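Local coordinates for protein branched-chain alpha-ketoacid decarboxylase (Lactococcus lactis, PDB 2VBF) that probably decarboxylates branched-chain and aromatic alpha-keto acids to aldehydes, with thiamine diphosphate and a magnesium ion as cofactors, at residues N71-N74 with A75-A79; V459-L462 with G463-I466; T93-G96 with V97-S101; Y429-P432 with A433-S437; F146-M149 with H150-V153. One frame throughout, in Å; residues are numbered along the deposited sequence.

Interaction 1 of 5, residues N71-N74 with A75-A79. With TPP (thiamine diphosphate), chain D.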
loop_
_atom_site.group_PDB
_atom_site.type_symbol
_atom_site.label_atom_id
_atom_site.label_comp_id
_atom_site.label_asym_id
_atom_site.label_seq_id
_atom_site.Cartn_x
_atom_site.Cartn_y
_atom_site.Cartn_z
ATOM N N ASN A 71 -9.102 1.305 1.171
ATOM C CA ASN A 71 -7.747 1.813 1.368
ATOM C C ASN A 71 -7.204 2.613 0.180
ATOM O O ASN A 71 -7.761 2.591 -0.931
ATOM C CB ASN A 71 -6.757 0.723 1.838
ATOM C CG ASN A 71 -6.436 -0.327 0.789
ATOM O OD1 ASN A 71 -6.304 -0.052 -0.405
ATOM N ND2 ASN A 71 -6.233 -1.558 1.260
ATOM N N GLU A 72 -6.103 3.312 0.431
ATOM C CA GLU A 72 -5.515 4.215 -0.568
ATOM C C GLU A 72 -4.811 3.524 -1.730
ATOM O O GLU A 72 -4.834 4.027 -2.866
ATOM C CB GLU A 72 -4.566 5.216 0.087
ATOM C CG GLU A 72 -5.279 6.204 0.983
ATOM C CD GLU A 72 -5.459 5.722 2.424
ATOM O OE1 GLU A 72 -5.238 4.521 2.735
ATOM O OE2 GLU A 72 -5.830 6.571 3.262
ATOM N N LEU A 73 -4.133 2.408 -1.470
ATOM C CA LEU A 73 -3.527 1.680 -2.564
ATOM C C LEU A 73 -4.610 1.293 -3.568
ATOM O O LEU A 73 -4.456 1.479 -4.777
ATOM C CB LEU A 73 -2.767 0.434 -2.081
ATOM C CG LEU A 73 -2.056 -0.335 -3.198
ATOM C CD1 LEU A 73 -1.026 0.511 -3.959
ATOM C CD2 LEU A 73 -1.409 -1.620 -2.687
ATOM N N ASN A 74 -5.723 0.771 -3.058
ATOM C CA ASN A 74 -6.825 0.383 -3.909
ATOM C C ASN A 74 -7.408 1.565 -4.667
ATOM O O ASN A 74 -7.732 1.414 -5.854
ATOM C CB ASN A 74 -7.905 -0.353 -3.113
ATOM C CG ASN A 74 -7.397 -1.675 -2.542
ATOM O OD1 ASN A 74 -6.318 -2.152 -2.920
ATOM N ND2 ASN A 74 -8.155 -2.268 -1.613
ATOM N N ALA A 75 -7.517 2.722 -4.001
ATOM C CA ALA A 75 -7.976 3.974 -4.615
ATOM C C ALA A 75 -7.115 4.340 -5.817
ATOM O O ALA A 75 -7.637 4.680 -6.878
ATOM C CB ALA A 75 -7.977 5.146 -3.567
ATOM N N SER A 76 -5.802 4.212 -5.661
ATOM C CA SER A 76 -4.857 4.535 -6.730
ATOM C C SER A 76 -5.001 3.580 -7.930
ATOM O O SER A 76 -5.022 4.003 -9.083
ATOM C CB SER A 76 -3.426 4.559 -6.176
ATOM O OG SER A 76 -2.911 3.267 -5.907
ATOM N N TYR A 77 -5.164 2.294 -7.639
ATOM C CA TYR A 77 -5.428 1.296 -8.663
ATOM C C TYR A 77 -6.744 1.588 -9.393
ATOM O O TYR A 77 -6.849 1.447 -10.618
ATOM C CB TYR A 77 -5.511 -0.089 -8.027
ATOM C CG TYR A 77 -4.219 -0.714 -7.509
ATOM C CD1 TYR A 77 -2.962 -0.361 -8.011
ATOM C CD2 TYR A 77 -4.280 -1.742 -6.558
ATOM C CE1 TYR A 77 -1.794 -1.013 -7.560
ATOM C CE2 TYR A 77 -3.138 -2.376 -6.102
ATOM C CZ TYR A 77 -1.904 -2.010 -6.605
ATOM O OH TYR A 77 -0.786 -2.662 -6.144
ATOM N N MET A 78 -7.755 1.939 -8.610
ATOM C CA MET A 78 -9.083 2.217 -9.158
ATOM C C MET A 78 -9.065 3.418 -10.086
ATOM O O MET A 78 -9.652 3.364 -11.166
ATOM C CB MET A 78 -10.093 2.436 -8.041
ATOM C CG MET A 78 -11.548 2.427 -8.519
ATOM S SD MET A 78 -12.786 2.192 -7.207
ATOM C CE MET A 78 -12.379 0.540 -6.663
ATOM N N ALA A 79 -8.388 4.479 -9.651
ATOM C CA ALA A 79 -8.203 5.684 -10.472
ATOM C C ALA A 79 -7.473 5.375 -11.791
ATOM O O ALA A 79 -7.839 5.879 -12.858
ATOM C CB ALA A 79 -7.475 6.757 -9.676
HETATM N "N1'" TPP D . -5.935 6.814 5.913
HETATM C "C2'" TPP D . -4.871 6.298 6.620
HETATM C CM2 TPP D . -3.977 5.285 5.978
HETATM N "N3'" TPP D . -4.649 6.735 7.893
HETATM C "C4'" TPP D . -5.480 7.671 8.484
HETATM N "N4'" TPP D . -5.170 8.068 9.712
HETATM C "C5'" TPP D . -6.580 8.184 7.782
HETATM C "C6'" TPP D . -6.797 7.733 6.484
HETATM C "C7'" TPP D . -7.526 9.200 8.430
HETATM N N3 TPP D . -8.317 8.628 9.526
HETATM C C2 TPP D . -8.008 8.695 10.882
HETATM S S1 TPP D . -9.051 7.977 11.891
HETATM C C5 TPP D . -9.962 7.556 10.626
HETATM C C4 TPP D . -9.489 7.963 9.375
HETATM C CM4 TPP D . -10.158 7.701 8.050
HETATM C C6 TPP D . -11.228 6.803 10.932
HETATM C C7 TPP D . -11.008 5.436 11.574
HETATM O O7 TPP D . -12.306 4.874 11.680
HETATM P PA TPP D . -12.625 3.600 12.614
HETATM O O1A TPP D . -11.487 2.614 12.396
HETATM O O2A TPP D . -13.964 3.057 12.179
HETATM O O3A TPP D . -12.544 4.156 14.109
HETATM P PB TPP D . -13.752 4.722 15.038
HETATM O O1B TPP D . -13.356 6.124 15.390
HETATM O O2B TPP D . -13.816 3.833 16.241
HETATM O O3B TPP D . -15.028 4.634 14.246
#
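Leu-73 O is gripped twice by the next turn: Ser-76 OG donates to it at 2.6 Å, and Tyr-77 N donates to it at 3.1 Å. The serine hydroxyl can do this because chi1 of 74° folds OG back over the helix backbone, which satisfies a small buried hydroxyl within the helix itself. Glu-72 extends the other way, its OE2 2.7 Å from N1' of thiamine diphosphate; in ThDP enzymes a glutamate at this ring nitrogen takes part in activating the cofactor. These residues form the first turns of helix 72-86, with Asn-71 as N-cap: its side-chain oxygen accepts from Asn-74 N, although the exact place of OD1 is uncertain. Ala-75 N closes on Asn-71 O at 3.1 Å, and Met-78 N on Asn-74 O at 2.8 Å. Asn-74 ND2 donates to Glu-461, and Tyr-77 OH bonds to Ser-426. Packing follows one helix turn apart: Leu-73, its CG anti to the backbone N (chi1 -177°), sets CG over a face of the Tyr-77 ring, 4.1 Å from the centroid, a CH-pi contact, while CD2 lies 3.7 Å from Tyr-77 OH.

Interaction 2 of 5, residues V459-L462 with G463-I466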
loop_
_atom_site.group_PDB
_atom_site.type_symbol
_atom_site.label_atom_id
_atom_site.label_comp_id
_atom_site.label_asym_id
_atom_site.label_seq_id
_atom_site.Cartn_x
_atom_site.Cartn_y
_atom_site.Cartn_z
ATOM N N VAL A 459 -8.829 -7.357 -1.916
ATOM C CA VAL A 459 -10.187 -7.860 -1.720
ATOM C C VAL A 459 -11.175 -6.864 -1.097
ATOM O O VAL A 459 -12.368 -6.927 -1.380
ATOM C CB VAL A 459 -10.161 -9.166 -0.858
ATOM C CG1 VAL A 459 -9.779 -8.840 0.571
ATOM C CG2 VAL A 459 -11.518 -9.882 -0.915
ATOM N N GLN A 460 -10.692 -5.924 -0.281
ATOM C CA GLN A 460 -11.597 -5.058 0.488
ATOM C C GLN A 460 -12.450 -4.123 -0.361
ATOM O O GLN A 460 -13.453 -3.591 0.149
ATOM C CB GLN A 460 -10.884 -4.287 1.606
ATOM C CG GLN A 460 -9.637 -3.530 1.187
ATOM C CD GLN A 460 -8.395 -4.380 1.325
ATOM O OE1 GLN A 460 -7.926 -4.996 0.358
ATOM N NE2 GLN A 460 -7.886 -4.464 2.537
ATOM N N GLU A 461 -12.118 -3.931 -1.644
ATOM C CA GLU A 461 -12.983 -3.092 -2.507
ATOM C C GLU A 461 -14.275 -3.807 -2.937
ATOM O O GLU A 461 -15.118 -3.226 -3.623
ATOM C CB GLU A 461 -12.244 -2.550 -3.725
ATOM C CG GLU A 461 -11.027 -1.660 -3.393
ATOM C CD GLU A 461 -11.250 -0.677 -2.263
ATOM O OE1 GLU A 461 -12.234 0.086 -2.331
ATOM O OE2 GLU A 461 -10.439 -0.659 -1.298
ATOM N N LEU A 462 -14.433 -5.067 -2.540
ATOM C CA LEU A 462 -15.725 -5.742 -2.646
ATOM C C LEU A 462 -16.840 -4.878 -2.014
ATOM O O LEU A 462 -17.928 -4.777 -2.571
ATOM C CB LEU A 462 -15.633 -7.123 -1.982
ATOM C CG LEU A 462 -16.607 -8.255 -2.279
ATOM C CD1 LEU A 462 -17.086 -8.281 -3.710
ATOM C CD2 LEU A 462 -15.930 -9.580 -1.909
ATOM N N GLY A 463 -16.573 -4.228 -0.879
ATOM C CA GLY A 463 -17.560 -3.352 -0.246
ATOM C C GLY A 463 -18.054 -2.248 -1.167
ATOM O O GLY A 463 -19.258 -2.033 -1.320
ATOM N N LEU A 464 -17.109 -1.542 -1.783
ATOM C CA LEU A 464 -17.418 -0.516 -2.765
ATOM C C LEU A 464 -18.276 -1.048 -3.911
ATOM O O LEU A 464 -19.234 -0.402 -4.324
ATOM C CB LEU A 464 -16.106 0.071 -3.302
ATOM C CG LEU A 464 -16.173 1.137 -4.400
ATOM C CD1 LEU A 464 -14.872 1.960 -4.419
ATOM C CD2 LEU A 464 -16.446 0.535 -5.774
ATOM N N SER A 465 -17.925 -2.219 -4.437
ATOM C CA SER A 465 -18.640 -2.764 -5.591
ATOM C C SER A 465 -20.121 -2.981 -5.251
ATOM O O SER A 465 -20.992 -2.780 -6.092
ATOM C CB SER A 465 -17.987 -4.056 -6.112
ATOM O OG SER A 465 -18.202 -5.165 -5.258
ATOM N N ILE A 466 -20.377 -3.361 -4.008
ATOM C CA ILE A 466 -21.725 -3.645 -3.520
ATOM C C ILE A 466 -22.479 -2.342 -3.322
ATOM O O ILE A 466 -23.603 -2.176 -3.837
ATOM C CB ILE A 466 -21.661 -4.453 -2.196
ATOM C CG1 ILE A 466 -21.093 -5.856 -2.480
ATOM C CG2 ILE A 466 -23.038 -4.563 -1.547
ATOM C CD1 ILE A 466 -20.605 -6.614 -1.252
HETATM O O HOH W 1 -14.534 -0.705 -0.415
#
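Ser-465 holds OG between its own backbone N and carbonyl carbon (chi1 73°), and this swings the hydroxyl back to Leu-462 O, to which it donates at 2.7 Å. Glu-461 is likewise folded, bent at chi2 (-42°), which brings OE1 across Leu-464, 3.9 Å from its CD1. Leu-462 O takes a second bond from Ile-466 N at 3.2 Å, and Ser-465 N closes a regular helical turn on Glu-461 O at 3.1 Å. Upstream the hold is looser: Gly-463 N reaches Gln-460 O only weakly. A water bridges this start of helix 462-467, accepting from Leu-464 N at 3.0 Å while lying 3.1 Å from both Gln-460 O and Glu-461 OE1. With an alanine here in place of Ser-465, Leu-462 O would probably keep the Ile-466 bond but lose the shorter of its two bonds, and a gap would open beside Leu-462 CD1, which now lies 3.7 Å from OG. A compact hydroxyl suits a buried helix face, and a carboxylate suits position 461 because Asn-69 and Ala-70 donate to OE1 and Asn-74 to OE2. Leu-462 meets Met-542 and Trp-544 of strand 542-548, Glu-461 lies against helix 430-440, and Gln-460 pairs with Gln-460 of the second subunit.

Interaction 3 of 5, residues T93-G96 with V97-S101. With TPP (thiamine diphosphate), chain D.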
loop_
_atom_site.group_PDB
_atom_site.type_symbol
_atom_site.label_atom_id
_atom_site.label_comp_id
_atom_site.label_asym_id
_atom_site.label_seq_id
_atom_site.Cartn_x
_atom_site.Cartn_y
_atom_site.Cartn_z
ATOM N N THR A 93 -6.183 11.740 -1.268
ATOM C CA THR A 93 -5.631 11.085 -0.082
ATOM C C THR A 93 -5.294 12.128 0.961
ATOM O O THR A 93 -5.405 13.330 0.708
ATOM C CB THR A 93 -4.363 10.282 -0.429
ATOM O OG1 THR A 93 -3.362 11.169 -0.947
ATOM C CG2 THR A 93 -4.670 9.201 -1.454
ATOM N N THR A 94 -4.879 11.660 2.133
ATOM C CA THR A 94 -4.406 12.535 3.186
ATOM C C THR A 94 -2.871 12.469 3.257
ATOM O O THR A 94 -2.248 11.463 2.927
ATOM C CB THR A 94 -5.088 12.174 4.508
ATOM O OG1 THR A 94 -4.988 13.272 5.431
ATOM C CG2 THR A 94 -4.500 10.894 5.075
ATOM N N PHE A 95 -2.286 13.594 3.653
ATOM C CA PHE A 95 -0.852 13.776 3.818
ATOM C C PHE A 95 -0.133 12.596 4.490
ATOM O O PHE A 95 -0.622 12.057 5.496
ATOM C CB PHE A 95 -0.634 15.027 4.682
ATOM C CG PHE A 95 0.775 15.505 4.715
ATOM C CD1 PHE A 95 1.304 16.191 3.637
ATOM C CD2 PHE A 95 1.571 15.303 5.824
ATOM C CE1 PHE A 95 2.594 16.644 3.654
ATOM C CE2 PHE A 95 2.886 15.758 5.846
ATOM C CZ PHE A 95 3.391 16.429 4.752
ATOM N N GLY A 96 1.011 12.202 3.924
ATOM C CA GLY A 96 1.855 11.162 4.494
ATOM C C GLY A 96 1.287 9.762 4.373
ATOM O O GLY A 96 1.650 8.999 3.474
ATOM N N VAL A 97 0.390 9.420 5.285
ATOM C CA VAL A 97 -0.130 8.044 5.360
ATOM C C VAL A 97 -1.002 7.648 4.153
ATOM O O VAL A 97 -0.949 6.507 3.690
ATOM C CB VAL A 97 -0.905 7.788 6.672
ATOM C CG1 VAL A 97 -0.020 8.009 7.877
ATOM C CG2 VAL A 97 -2.161 8.681 6.739
ATOM N N GLY A 98 -1.791 8.581 3.633
ATOM C CA GLY A 98 -2.634 8.314 2.471
ATOM C C GLY A 98 -1.798 8.253 1.201
ATOM O O GLY A 98 -1.794 7.248 0.454
ATOM N N GLU A 99 -1.051 9.325 0.953
ATOM C CA GLU A 99 -0.244 9.390 -0.256
ATOM C C GLU A 99 0.803 8.276 -0.346
ATOM O O GLU A 99 0.973 7.677 -1.413
ATOM C CB GLU A 99 0.399 10.776 -0.418
ATOM C CG GLU A 99 1.356 11.174 0.672
ATOM C CD GLU A 99 1.943 12.554 0.447
ATOM O OE1 GLU A 99 1.920 13.361 1.408
ATOM O OE2 GLU A 99 2.439 12.806 -0.682
ATOM N N LEU A 100 1.509 7.982 0.744
ATOM C CA LEU A 100 2.510 6.907 0.680
ATOM C C LEU A 100 1.886 5.525 0.499
ATOM O O LEU A 100 2.501 4.657 -0.109
ATOM C CB LEU A 100 3.459 6.934 1.884
ATOM C CG LEU A 100 4.409 8.144 1.931
ATOM C CD1 LEU A 100 5.355 8.012 3.101
ATOM C CD2 LEU A 100 5.179 8.337 0.621
ATOM N N SER A 101 0.673 5.327 0.996
ATOM C CA SER A 101 -0.038 4.057 0.743
ATOM C C SER A 101 -0.381 3.896 -0.747
ATOM O O SER A 101 -0.441 2.786 -1.271
ATOM C CB SER A 101 -1.303 3.964 1.589
ATOM O OG SER A 101 -1.036 3.870 2.986
HETATM N "N1'" TPP D . -5.935 6.814 5.913
HETATM C "C2'" TPP D . -4.871 6.298 6.620
HETATM C CM2 TPP D . -3.977 5.285 5.978
HETATM N "N3'" TPP D . -4.649 6.735 7.893
HETATM C "C4'" TPP D . -5.480 7.671 8.484
HETATM N "N4'" TPP D . -5.170 8.068 9.712
HETATM C "C5'" TPP D . -6.580 8.184 7.782
HETATM C "C6'" TPP D . -6.797 7.733 6.484
HETATM C "C7'" TPP D . -7.526 9.200 8.430
HETATM N N3 TPP D . -8.317 8.628 9.526
HETATM C C2 TPP D . -8.008 8.695 10.882
HETATM S S1 TPP D . -9.051 7.977 11.891
HETATM C C5 TPP D . -9.962 7.556 10.626
HETATM C C4 TPP D . -9.489 7.963 9.375
HETATM C CM4 TPP D . -10.158 7.701 8.050
HETATM C C6 TPP D . -11.228 6.803 10.932
HETATM C C7 TPP D . -11.008 5.436 11.574
HETATM O O7 TPP D . -12.306 4.874 11.680
HETATM P PA TPP D . -12.625 3.600 12.614
HETATM O O1A TPP D . -11.487 2.614 12.396
HETATM O O2A TPP D . -13.964 3.057 12.179
HETATM O O3A TPP D . -12.544 4.156 14.109
HETATM P PB TPP D . -13.752 4.722 15.038
HETATM O O1B TPP D . -13.356 6.124 15.390
HETATM O O2B TPP D . -13.816 3.833 16.241
HETATM O O3B TPP D . -15.028 4.634 14.246
#
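Gly-96 turns the chain with a positive phi of 72°, from the end of strand 89-94 into helix 97-111, where Leu-100 N closes on its carbonyl oxygen at 2.9 Å. This is the strand-to-helix corner of a beta-alpha-beta unit completed by strand 116-122. Positive phi favours a glycine at 96, and Gly-98 is needed for another reason: a CB there would run into Thr-94 N and Thr-93 CB. Thr-94 O receives Glu-99 N at 3.1 Å, with a weak bond from Gly-98 N beside it. The corner is then locked by the side chain of Glu-99. Its CG lies between the backbone N and the carbonyl carbon (chi1 62°) and the chain runs straight from there, so OE1 meets Gly-96 N at 2.9 Å, almost perfectly in line (176°), through its anti lone pair. OE2 bonds to Tyr-184. With the carboxylate cut back to an alanine here, Gly-96 N and the Tyr-184 hydroxyl would probably lose their partner, and the turn a tie that holds it. Phe-95 runs alongside the glutamate, ring and carboxylate planes steeply inclined, with CD1 3.7 Å from OE1. On the cofactor side Thr-94 and Val-97 point the same way, their CG2 methyls 3.6 Å apart; Val-97, a pocket residue, brings its CG2 to 3.4 Å from N3' of thiamine diphosphate.

Interaction 4 of 5, residues Y429-P432 with A433-S437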
loop_
_atom_site.group_PDB
_atom_site.type_symbol
_atom_site.label_atom_id
_atom_site.label_comp_id
_atom_site.label_asym_id
_atom_site.label_seq_id
_atom_site.Cartn_x
_atom_site.Cartn_y
_atom_site.Cartn_z
ATOM N N TYR A 429 -3.750 -5.192 -8.524
ATOM C CA TYR A 429 -4.169 -4.041 -9.314
ATOM C C TYR A 429 -5.539 -4.232 -9.970
ATOM O O TYR A 429 -6.381 -3.331 -9.933
ATOM C CB TYR A 429 -3.112 -3.728 -10.402
ATOM C CG TYR A 429 -3.634 -2.843 -11.514
ATOM C CD1 TYR A 429 -3.753 -1.479 -11.338
ATOM C CD2 TYR A 429 -4.017 -3.387 -12.737
ATOM C CE1 TYR A 429 -4.241 -0.669 -12.365
ATOM C CE2 TYR A 429 -4.513 -2.590 -13.766
ATOM C CZ TYR A 429 -4.630 -1.226 -13.558
ATOM O OH TYR A 429 -5.132 -0.425 -14.570
ATOM N N THR A 430 -5.739 -5.391 -10.597
ATOM C CA THR A 430 -6.875 -5.564 -11.503
ATOM C C THR A 430 -8.262 -5.481 -10.860
ATOM O O THR A 430 -9.231 -5.122 -11.539
ATOM C CB THR A 430 -6.793 -6.872 -12.324
ATOM O OG1 THR A 430 -6.651 -7.984 -11.438
ATOM C CG2 THR A 430 -5.623 -6.794 -13.325
ATOM N N PHE A 431 -8.372 -5.825 -9.584
ATOM C CA PHE A 431 -9.678 -5.831 -8.943
ATOM C C PHE A 431 -10.209 -4.400 -8.769
ATOM O O PHE A 431 -11.221 -4.048 -9.373
ATOM C CB PHE A 431 -9.722 -6.717 -7.679
ATOM C CG PHE A 431 -11.059 -6.692 -6.966
ATOM C CD1 PHE A 431 -12.255 -6.895 -7.674
ATOM C CD2 PHE A 431 -11.127 -6.486 -5.605
ATOM C CE1 PHE A 431 -13.493 -6.857 -7.003
ATOM C CE2 PHE A 431 -12.361 -6.432 -4.938
ATOM C CZ PHE A 431 -13.540 -6.640 -5.646
ATOM N N PRO A 432 -9.509 -3.528 -8.010
ATOM C CA PRO A 432 -10.001 -2.144 -8.008
ATOM C C PRO A 432 -9.998 -1.493 -9.404
ATOM O O PRO A 432 -10.892 -0.702 -9.735
ATOM C CB PRO A 432 -9.032 -1.424 -7.052
ATOM C CG PRO A 432 -8.381 -2.513 -6.240
ATOM C CD PRO A 432 -8.334 -3.710 -7.139
ATOM N N ALA A 433 -8.989 -1.793 -10.213
ATOM C CA ALA A 433 -8.902 -1.204 -11.557
ATOM C C ALA A 433 -10.121 -1.570 -12.423
ATOM O O ALA A 433 -10.683 -0.715 -13.118
ATOM C CB ALA A 433 -7.601 -1.626 -12.244
ATOM N N ALA A 434 -10.544 -2.834 -12.373
ATOM C CA ALA A 434 -11.733 -3.270 -13.096
ATOM C C ALA A 434 -12.971 -2.504 -12.650
ATOM O O ALA A 434 -13.817 -2.142 -13.478
ATOM C CB ALA A 434 -11.943 -4.767 -12.928
ATOM N N LEU A 435 -13.088 -2.271 -11.346
ATOM C CA LEU A 435 -14.219 -1.528 -10.798
ATOM C C LEU A 435 -14.173 -0.085 -11.271
ATOM O O LEU A 435 -15.200 0.481 -11.646
ATOM C CB LEU A 435 -14.244 -1.556 -9.271
ATOM C CG LEU A 435 -14.357 -2.945 -8.632
ATOM C CD1 LEU A 435 -14.420 -2.816 -7.112
ATOM C CD2 LEU A 435 -15.552 -3.719 -9.143
ATOM N N GLY A 436 -12.990 0.518 -11.240
ATOM C CA GLY A 436 -12.833 1.903 -11.709
ATOM C C GLY A 436 -13.210 2.080 -13.173
ATOM O O GLY A 436 -13.920 3.017 -13.546
ATOM N N SER A 437 -12.715 1.179 -14.002
ATOM C CA SER A 437 -13.020 1.169 -15.424
ATOM C C SER A 437 -14.523 0.932 -15.655
ATOM O O SER A 437 -15.133 1.581 -16.504
ATOM C CB SER A 437 -12.187 0.105 -16.132
ATOM O OG SER A 437 -12.421 0.112 -17.531
#
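Tyr-429 O receives Ala-433 N at 3.0 Å, the first of four backbone bonds that wind up the start of helix 430-440 in the cofactor-binding C-terminal region. Ala-434 N follows on Thr-430 O at 2.8 Å, then Leu-435 N on Phe-431 O at 3.2 Å and Gly-436 N on Pro-432 O at 2.9 Å. Proline fits at 432 because a residue in the first turn has no earlier helical carbonyl to which it must donate, so its missing N-H costs little, and its ring packs against Asn-74, Tyr-77 and Met-78 of helix 72-86. The aromatic contact is a CH-pi one: Ala-433 CB rides over a face of the Tyr-429 ring, 3.5 Å from the centroid and shifted toward the rim, with CZ nearest at 3.3 Å. Tyr-429 carries CG anti to its own N (chi1 163°), which brings the ring to Ala-433, and a bare methyl, with no further branch to clear the ring, suits so close an approach. The phenol OH bonds to Asp-80, while Thr-430 OG1 bonds to Glu-399. Apolar packing completes the turn, for Leu-435 CD1 comes over a face of the Phe-431 ring, 4.1 Å from CE1.

Interaction 5 of 5, residues F146-M149 with H150-V153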
loop_
_atom_site.group_PDB
_atom_site.type_symbol
_atom_site.label_atom_id
_atom_site.label_comp_id
_atom_site.label_asym_id
_atom_site.label_seq_id
_atom_site.Cartn_x
_atom_site.Cartn_y
_atom_site.Cartn_z
ATOM N N PHE A 146 7.411 14.134 1.371
ATOM C CA PHE A 146 6.559 13.170 0.678
ATOM C C PHE A 146 6.370 13.596 -0.777
ATOM O O PHE A 146 6.377 12.753 -1.663
ATOM C CB PHE A 146 5.261 12.905 1.462
ATOM C CG PHE A 146 5.508 12.612 2.935
ATOM C CD1 PHE A 146 6.508 11.729 3.313
ATOM C CD2 PHE A 146 4.767 13.234 3.934
ATOM C CE1 PHE A 146 6.768 11.482 4.647
ATOM C CE2 PHE A 146 5.032 12.975 5.275
ATOM C CZ PHE A 146 6.034 12.113 5.622
ATOM N N MET A 147 6.279 14.896 -1.040
ATOM C CA MET A 147 6.226 15.380 -2.416
ATOM C C MET A 147 7.540 15.060 -3.148
ATOM O O MET A 147 7.506 14.630 -4.300
ATOM C CB MET A 147 5.922 16.884 -2.498
ATOM C CG MET A 147 5.722 17.380 -3.936
ATOM S SD MET A 147 4.953 19.005 -4.032
ATOM C CE MET A 147 6.341 20.011 -3.561
ATOM N N LYS A 148 8.679 15.277 -2.492
ATOM C CA LYS A 148 9.979 14.913 -3.072
ATOM C C LYS A 148 10.008 13.425 -3.473
ATOM O O LYS A 148 10.476 13.066 -4.554
ATOM C CB LYS A 148 11.128 15.211 -2.113
ATOM C CG LYS A 148 12.465 14.751 -2.673
ATOM C CD LYS A 148 13.670 15.301 -1.972
ATOM C CE LYS A 148 14.913 15.075 -2.832
ATOM N NZ LYS A 148 16.186 15.224 -2.068
ATOM N N MET A 149 9.482 12.569 -2.601
ATOM C CA MET A 149 9.449 11.117 -2.867
ATOM C C MET A 149 8.626 10.774 -4.115
ATOM O O MET A 149 8.827 9.716 -4.710
ATOM C CB MET A 149 8.938 10.330 -1.653
ATOM C CG MET A 149 9.889 10.406 -0.464
ATOM S SD MET A 149 9.176 10.011 1.139
ATOM C CE MET A 149 8.843 8.265 0.940
ATOM N N HIS A 150 7.719 11.661 -4.529
ATOM C CA HIS A 150 6.932 11.426 -5.731
ATOM C C HIS A 150 7.607 11.897 -7.038
ATOM O O HIS A 150 7.049 11.725 -8.118
ATOM C CB HIS A 150 5.572 12.108 -5.605
ATOM C CG HIS A 150 4.603 11.367 -4.737
ATOM N ND1 HIS A 150 4.649 11.421 -3.358
ATOM C CD2 HIS A 150 3.580 10.534 -5.049
ATOM C CE1 HIS A 150 3.679 10.668 -2.865
ATOM N NE2 HIS A 150 3.025 10.110 -3.867
ATOM N N GLU A 151 8.774 12.527 -6.940
ATOM C CA GLU A 151 9.423 13.082 -8.128
ATOM C C GLU A 151 9.598 12.059 -9.263
ATOM O O GLU A 151 9.222 12.355 -10.397
ATOM C CB GLU A 151 10.741 13.777 -7.764
ATOM C CG GLU A 151 10.501 15.118 -7.077
ATOM C CD GLU A 151 11.756 15.795 -6.550
ATOM O OE1 GLU A 151 12.890 15.325 -6.829
ATOM O OE2 GLU A 151 11.596 16.816 -5.850
ATOM N N PRO A 152 10.107 10.845 -8.960
ATOM C CA PRO A 152 10.316 9.901 -10.068
ATOM C C PRO A 152 9.075 9.301 -10.720
ATOM O O PRO A 152 9.201 8.675 -11.778
ATOM C CB PRO A 152 11.135 8.783 -9.412
ATOM C CG PRO A 152 11.729 9.420 -8.172
ATOM C CD PRO A 152 10.626 10.295 -7.696
ATOM N N VAL A 153 7.899 9.462 -10.100
ATOM C CA VAL A 153 6.682 8.828 -10.565
ATOM C C VAL A 153 5.568 9.850 -10.881
ATOM O O VAL A 153 4.386 9.507 -10.967
ATOM C CB VAL A 153 6.195 7.748 -9.539
ATOM C CG1 VAL A 153 7.209 6.618 -9.441
ATOM C CG2 VAL A 153 5.929 8.372 -8.160
#
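Phe-146 O is held chiefly by His-150 ND1, 2.8 Å away and almost straight at 172°, with a weak second bond from His-150 N. The imidazole, placed by chi1 of -77°, presents its N-H edge squarely: the oxygen lies within 1° of the ring plane. This is the C-terminal end of helix 145-149, where the chain tightens into the 3-10 segment 151-152 and carbonyls lose their usual partners. Histidine suits the place because its ring serves an oxygen that backbone N-H groups reach poorly. The bonds now span three residues: His-150 N donates to Met-147 O at 3.0 Å, and Glu-151 N to Lys-148 O, also at 3.0 Å. Lys-148 and Glu-151 cross on the more exposed side, OE2 touching the lysine's aliphatic CG at 3.9 Å; with NZ 5.8 Å from OE1, they form no salt bridge. On the buried side Phe-146 meets Phe-95 edge-to-face, and Met-149 packs on Met-149 of the second subunit. Pro-152, having no N-H, suits a position where the helical bonding stops: its CD sits 3.5 Å from Met-149 O, and Val-153 N then closes on His-150 O at 3.1 Å.

In the fold
Helix 72-86 lies at the hub of the set. Interaction 1 meets interaction 2 through Asn-74 ND2 and Glu-461 OE2, 2.8 Å apart, and interaction 4 through Asn-74 O and Pro-432 CB at 3.3 Å, so the two cofactor-binding regions of the chain pack together there. On its other side Leu-73 CB lies 3.4 Å from Ser-101 O of interaction 3, and both contacts border one thiamine diphosphate, held further by Thr-402, Ser-454 and others of the second subunit. Interaction 5 stands behind interaction 3, with Glu-99 OE2 3.3 Å from His-150 CE1, and interactions 2 and 5 mark the extremes, centres about 29 Å apart.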